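Local atomic coordinates of ATP-dependent DNA ligase (Mycobacterium tuberculosis, PDB entry 6NHX), a protein that joins broken DNA strands at the expense of ATP, as the ligase part of an enzyme that works with Ku in non-homologous end joining. Residues A65-L77 against L130-V142. The protein carries 1 engineered substitution. Sequence-based numbering, arbitrary orientation.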
loop_
_atom_site.group_PDB
_atom_site.type_symbol
_atom_site.label_atom_id
_atom_site.label_comp_id
_atom_site.label_asym_id
_atom_site.label_seq_id
_atom_site.Cartn_x
_atom_site.Cartn_y
_atom_site.Cartn_z
ATOM N N ALA A 65 4.291 -10.188 -19.354
ATOM C CA ALA A 65 5.232 -11.298 -19.414
ATOM C C ALA A 65 5.146 -12.213 -18.202
ATOM O O ALA A 65 5.872 -13.213 -18.157
ATOM C CB ALA A 65 6.661 -10.765 -19.556
ATOM N N LEU A 66 4.288 -11.889 -17.229
ATOM C CA LEU A 66 4.189 -12.677 -16.005
ATOM C C LEU A 66 3.963 -14.152 -16.301
ATOM O O LEU A 66 4.624 -15.020 -15.722
ATOM C CB LEU A 66 3.051 -12.132 -15.140
ATOM C CG LEU A 66 3.342 -11.604 -13.737
ATOM C CD1 LEU A 66 2.030 -11.295 -13.029
ATOM C CD2 LEU A 66 4.153 -12.607 -12.943
ATOM N N ALA A 67 3.031 -14.454 -17.201
ATOM C CA ALA A 67 2.663 -15.834 -17.488
ATOM C C ALA A 67 3.423 -16.439 -18.657
ATOM O O ALA A 67 3.175 -17.600 -18.989
ATOM C CB ALA A 67 1.164 -15.948 -17.768
ATOM N N GLU A 68 4.324 -15.692 -19.301
ATOM C CA GLU A 68 5.087 -16.277 -20.399
ATOM C C GLU A 68 5.914 -17.466 -19.923
ATOM O O GLU A 68 6.210 -18.374 -20.709
ATOM C CB GLU A 68 5.969 -15.215 -21.058
ATOM C CG GLU A 68 7.372 -15.137 -20.489
ATOM C CD GLU A 68 8.366 -14.499 -21.439
ATOM O OE1 GLU A 68 9.527 -14.965 -21.486
ATOM O OE2 GLU A 68 7.991 -13.529 -22.132
ATOM N N ASP A 69 6.282 -17.479 -18.642
ATOM C CA ASP A 69 6.918 -18.628 -18.011
ATOM C C ASP A 69 5.902 -19.668 -17.555
ATOM O O ASP A 69 6.271 -20.825 -17.331
ATOM C CB ASP A 69 7.712 -18.141 -16.792
ATOM C CG ASP A 69 8.887 -19.039 -16.452
ATOM O OD1 ASP A 69 8.670 -20.229 -16.151
ATOM O OD2 ASP A 69 10.033 -18.545 -16.473
ATOM N N LEU A 70 4.634 -19.279 -17.405
ATOM C CA LEU A 70 3.574 -20.156 -16.927
ATOM C C LEU A 70 2.695 -20.664 -18.059
ATOM O O LEU A 70 1.521 -20.977 -17.835
ATOM C CB LEU A 70 2.701 -19.424 -15.908
ATOM C CG LEU A 70 3.317 -18.917 -14.610
ATOM C CD1 LEU A 70 2.366 -17.935 -13.953
ATOM C CD2 LEU A 70 3.603 -20.082 -13.691
ATOM N N ALA A 71 3.244 -20.763 -19.273
ATOM C CA ALA A 71 2.404 -20.912 -20.457
ATOM C C ALA A 71 1.557 -22.178 -20.418
ATOM O O ALA A 71 0.467 -22.207 -21.000
ATOM C CB ALA A 71 3.254 -20.853 -21.726
ATOM N N ASP A 72 2.031 -23.230 -19.751
ATOM C CA ASP A 72 1.279 -24.475 -19.675
ATOM C C ASP A 72 0.294 -24.507 -18.513
ATOM O O ASP A 72 -0.530 -25.425 -18.442
ATOM C CB ASP A 72 2.222 -25.682 -19.560
ATOM C CG ASP A 72 3.327 -25.671 -20.607
ATOM O OD1 ASP A 72 4.516 -25.655 -20.218
ATOM O OD2 ASP A 72 3.012 -25.681 -21.819
ATOM N N HIS A 73 0.355 -23.537 -17.612
ATOM C CA HIS A 73 -0.464 -23.530 -16.409
ATOM C C HIS A 73 -1.695 -22.646 -16.579
ATOM O O HIS A 73 -1.723 -21.702 -17.373
ATOM C CB HIS A 73 0.339 -22.998 -15.217
ATOM C CG HIS A 73 1.396 -23.932 -14.717
ATOM N ND1 HIS A 73 1.105 -25.099 -14.044
ATOM C CD2 HIS A 73 2.747 -23.857 -14.769
ATOM C CE1 HIS A 73 2.230 -25.710 -13.718
ATOM N NE2 HIS A 73 3.241 -24.973 -14.139
ATOM N N HIS A 74 -2.714 -22.938 -15.771
ATOM C CA HIS A 74 -3.836 -22.028 -15.574
ATOM C C HIS A 74 -3.901 -21.746 -14.079
ATOM O O HIS A 74 -4.207 -22.648 -13.294
ATOM C CB HIS A 74 -5.135 -22.649 -16.073
ATOM C CG HIS A 74 -6.352 -21.823 -15.793
ATOM N ND1 HIS A 74 -7.630 -22.309 -15.975
ATOM C CD2 HIS A 74 -6.492 -20.553 -15.343
ATOM C CE1 HIS A 74 -8.502 -21.373 -15.643
ATOM N NE2 HIS A 74 -7.839 -20.300 -15.254
ATOM N N VAL A 75 -3.568 -20.517 -13.678
ATOM C CA VAL A 75 -3.509 -20.177 -12.263
ATOM C C VAL A 75 -4.220 -18.862 -11.984
ATOM O O VAL A 75 -4.354 -17.997 -12.858
ATOM C CB VAL A 75 -2.070 -20.116 -11.695
ATOM C CG1 VAL A 75 -1.390 -21.468 -11.791
ATOM C CG2 VAL A 75 -1.263 -19.032 -12.395
ATOM N N VAL A 76 -4.683 -18.724 -10.748
ATOM C CA VAL A 76 -5.114 -17.444 -10.205
ATOM C C VAL A 76 -4.256 -17.160 -8.984
ATOM O O VAL A 76 -4.188 -17.974 -8.057
ATOM C CB VAL A 76 -6.605 -17.448 -9.846
ATOM C CG1 VAL A 76 -6.980 -16.160 -9.134
ATOM C CG2 VAL A 76 -7.458 -17.634 -11.089
ATOM N N LEU A 77 -3.573 -16.022 -9.006
ATOM C CA LEU A 77 -2.702 -15.595 -7.928
ATOM C C LEU A 77 -3.262 -14.339 -7.286
ATOM O O LEU A 77 -4.006 -13.571 -7.905
ATOM C CB LEU A 77 -1.304 -15.269 -8.466
ATOM C CG LEU A 77 -0.676 -16.422 -9.243
ATOM C CD1 LEU A 77 0.272 -15.880 -10.297
ATOM C CD2 LEU A 77 0.041 -17.347 -8.290
ATOM N N LEU A 130 1.816 -25.036 -2.195
ATOM C CA LEU A 130 1.585 -25.146 -3.634
ATOM C C LEU A 130 2.137 -23.938 -4.380
ATOM O O LEU A 130 2.716 -24.075 -5.465
ATOM C CB LEU A 130 0.092 -25.272 -3.918
ATOM C CG LEU A 130 -0.592 -26.550 -3.472
ATOM C CD1 LEU A 130 -2.088 -26.415 -3.739
ATOM C CD2 LEU A 130 -0.028 -27.747 -4.207
ATOM N N LEU A 131 1.954 -22.743 -3.817
ATOM C CA LEU A 131 2.490 -21.537 -4.440
ATOM C C LEU A 131 4.013 -21.575 -4.500
ATOM O O LEU A 131 4.615 -21.239 -5.530
ATOM C CB LEU A 131 2.016 -20.332 -3.632
ATOM C CG LEU A 131 2.525 -18.953 -4.034
ATOM C CD1 LEU A 131 2.077 -18.617 -5.458
ATOM C CD2 LEU A 131 2.057 -17.910 -3.019
ATOM N N GLU A 132 4.649 -21.999 -3.406
ATOM C CA GLU A 132 6.104 -22.052 -3.369
ATOM C C GLU A 132 6.628 -23.018 -4.418
ATOM O O GLU A 132 7.603 -22.718 -5.120
ATOM C CB GLU A 132 6.585 -22.499 -1.990
ATOM C CG GLU A 132 6.257 -21.591 -0.838
ATOM C CD GLU A 132 6.624 -22.230 0.488
ATOM O OE1 GLU A 132 6.747 -21.495 1.487
ATOM O OE2 GLU A 132 6.794 -23.472 0.530
ATOM N N THR A 133 5.983 -24.185 -4.548
ATOM C CA THR A 133 6.380 -25.156 -5.567
ATOM C C THR A 133 6.262 -24.562 -6.963
ATOM O O THR A 133 7.166 -24.710 -7.794
ATOM C CB THR A 133 5.523 -26.427 -5.456
ATOM O OG1 THR A 133 5.731 -27.040 -4.181
ATOM C CG2 THR A 133 5.873 -27.431 -6.561
ATOM N N LEU A 134 5.142 -23.899 -7.240
ATOM C CA LEU A 134 4.942 -23.264 -8.538
ATOM C C LEU A 134 6.025 -22.231 -8.814
ATOM O O LEU A 134 6.587 -22.175 -9.917
ATOM C CB LEU A 134 3.560 -22.606 -8.569
ATOM C CG LEU A 134 3.200 -21.879 -9.868
ATOM C CD1 LEU A 134 3.167 -22.857 -11.038
ATOM C CD2 LEU A 134 1.869 -21.141 -9.749
ATOM N N ALA A 135 6.349 -21.418 -7.811
ATOM C CA ALA A 135 7.327 -20.357 -8.013
ATOM C C ALA A 135 8.739 -20.898 -8.146
ATOM O O ALA A 135 9.553 -20.304 -8.859
ATOM C CB ALA A 135 7.282 -19.361 -6.863
ATOM N N ASN A 136 9.063 -21.990 -7.445
ATOM C CA ASN A 136 10.399 -22.568 -7.535
ATOM C C ASN A 136 10.711 -23.054 -8.943
ATOM O O ASN A 136 11.886 -23.205 -9.291
ATOM C CB ASN A 136 10.529 -23.766 -6.594
ATOM C CG ASN A 136 10.530 -23.379 -5.134
ATOM O OD1 ASN A 136 10.791 -22.230 -4.774
ATOM N ND2 ASN A 136 10.231 -24.351 -4.273
ATOM N N ALA A 137 9.688 -23.322 -9.748
ATOM C CA ALA A 137 9.870 -23.837 -11.094
ATOM C C ALA A 137 9.690 -22.777 -12.175
ATOM O O ALA A 137 9.849 -23.094 -13.358
ATOM C CB ALA A 137 8.903 -24.999 -11.340
ATOM N N THR A 138 9.363 -21.537 -11.809
ATOM C CA THR A 138 9.043 -20.496 -12.783
ATOM C C THR A 138 9.718 -19.191 -12.364
ATOM O O THR A 138 10.542 -19.155 -11.446
ATOM C CB THR A 138 7.526 -20.312 -12.895
ATOM O OG1 THR A 138 7.025 -19.844 -11.636
ATOM C CG2 THR A 138 6.831 -21.625 -13.275
ATOM N N SER A 139 9.332 -18.099 -13.038
ATOM C CA SER A 139 9.803 -16.742 -12.772
ATOM C C SER A 139 8.881 -15.967 -11.831
ATOM O O SER A 139 9.130 -14.787 -11.556
ATOM C CB SER A 139 9.907 -15.962 -14.082
ATOM O OG SER A 139 8.612 -15.670 -14.580
ATOM N N LEU A 140 7.807 -16.588 -11.374
ATOM C CA LEU A 140 6.913 -15.944 -10.430
ATOM C C LEU A 140 7.671 -15.617 -9.151
ATOM O O LEU A 140 8.448 -16.436 -8.646
ATOM C CB LEU A 140 5.779 -16.914 -10.121
ATOM C CG LEU A 140 4.600 -16.469 -9.260
ATOM C CD1 LEU A 140 3.886 -15.274 -9.860
ATOM C CD2 LEU A 140 3.646 -17.641 -9.127
ATOM N N THR A 141 7.420 -14.422 -8.612
ATOM C CA THR A 141 8.082 -13.908 -7.409
ATOM C C THR A 141 7.186 -14.132 -6.190
ATOM O O THR A 141 6.116 -13.521 -6.083
ATOM C CB THR A 141 8.393 -12.423 -7.601
ATOM O OG1 THR A 141 9.162 -12.250 -8.798
ATOM C CG2 THR A 141 9.173 -11.865 -6.413
ATOM N N VAL A 142 7.630 -14.988 -5.277
ATOM C CA VAL A 142 6.899 -15.299 -4.051
ATOM C C VAL A 142 7.805 -15.049 -2.867
ATOM O O VAL A 142 8.621 -15.891 -2.488
ATOM C CB VAL A 142 6.382 -16.754 -4.054
ATOM C CG1 VAL A 142 5.694 -17.045 -2.710
ATOM C CG2 VAL A 142 5.420 -16.968 -5.199
HETATM O O HOH W 1 6.802 -13.788 -13.776
#
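Leu-134 is the knob of this contact, set in a hollow walled by Leu-70, His-73 and Val-75. With its CG anti to the backbone N (chi1 179°), its two methyls fork over the opposing segment. CD1 lies over one face of the His-73 ring, 3.9 Å from the centroid and 15° off the ring normal, a CH-pi contact; the same methyl touches CD2 of Leu-70, whose side chain crosses at about a right angle. CD2 of Leu-134 meets CG1 of Val-75 tip to tip at 3.9 Å. Asp-115 accepts a hydrogen bond from His-73 ND1, which would limit rotation of the ring under Leu-134. Here, in the nucleotidyltransferase domain of the ligase, helix 124-136 and the loop after it pack on the antiparallel sheet through strand 74-82, itself paired with strands 35-42 and 105-114. Farther along that strand Leu-77 divides its branches: CD1 abuts Leu-140 CD1 at 3.7 Å, while CD2 touches both Leu-131 CD1 and Leu-140 CD2, each at 3.7 Å. Beyond the helix, Thr-138 OG1 hydrogen-bonds to Leu-134 O at 2.9 Å, from above the carbonyl plane, and its CG2 presses on Leu-70 CD2 at 3.6 Å. Nearer the solvent, the poorly ordered Asp-69 lies against Thr-138 and Ser-139. One water there donates to Leu-66 O and hydrogen-bonds Ser-139 OG at 2.7 Å, linking carbonyl to hydroxyl; no direct hydrogen bond joins the two segments.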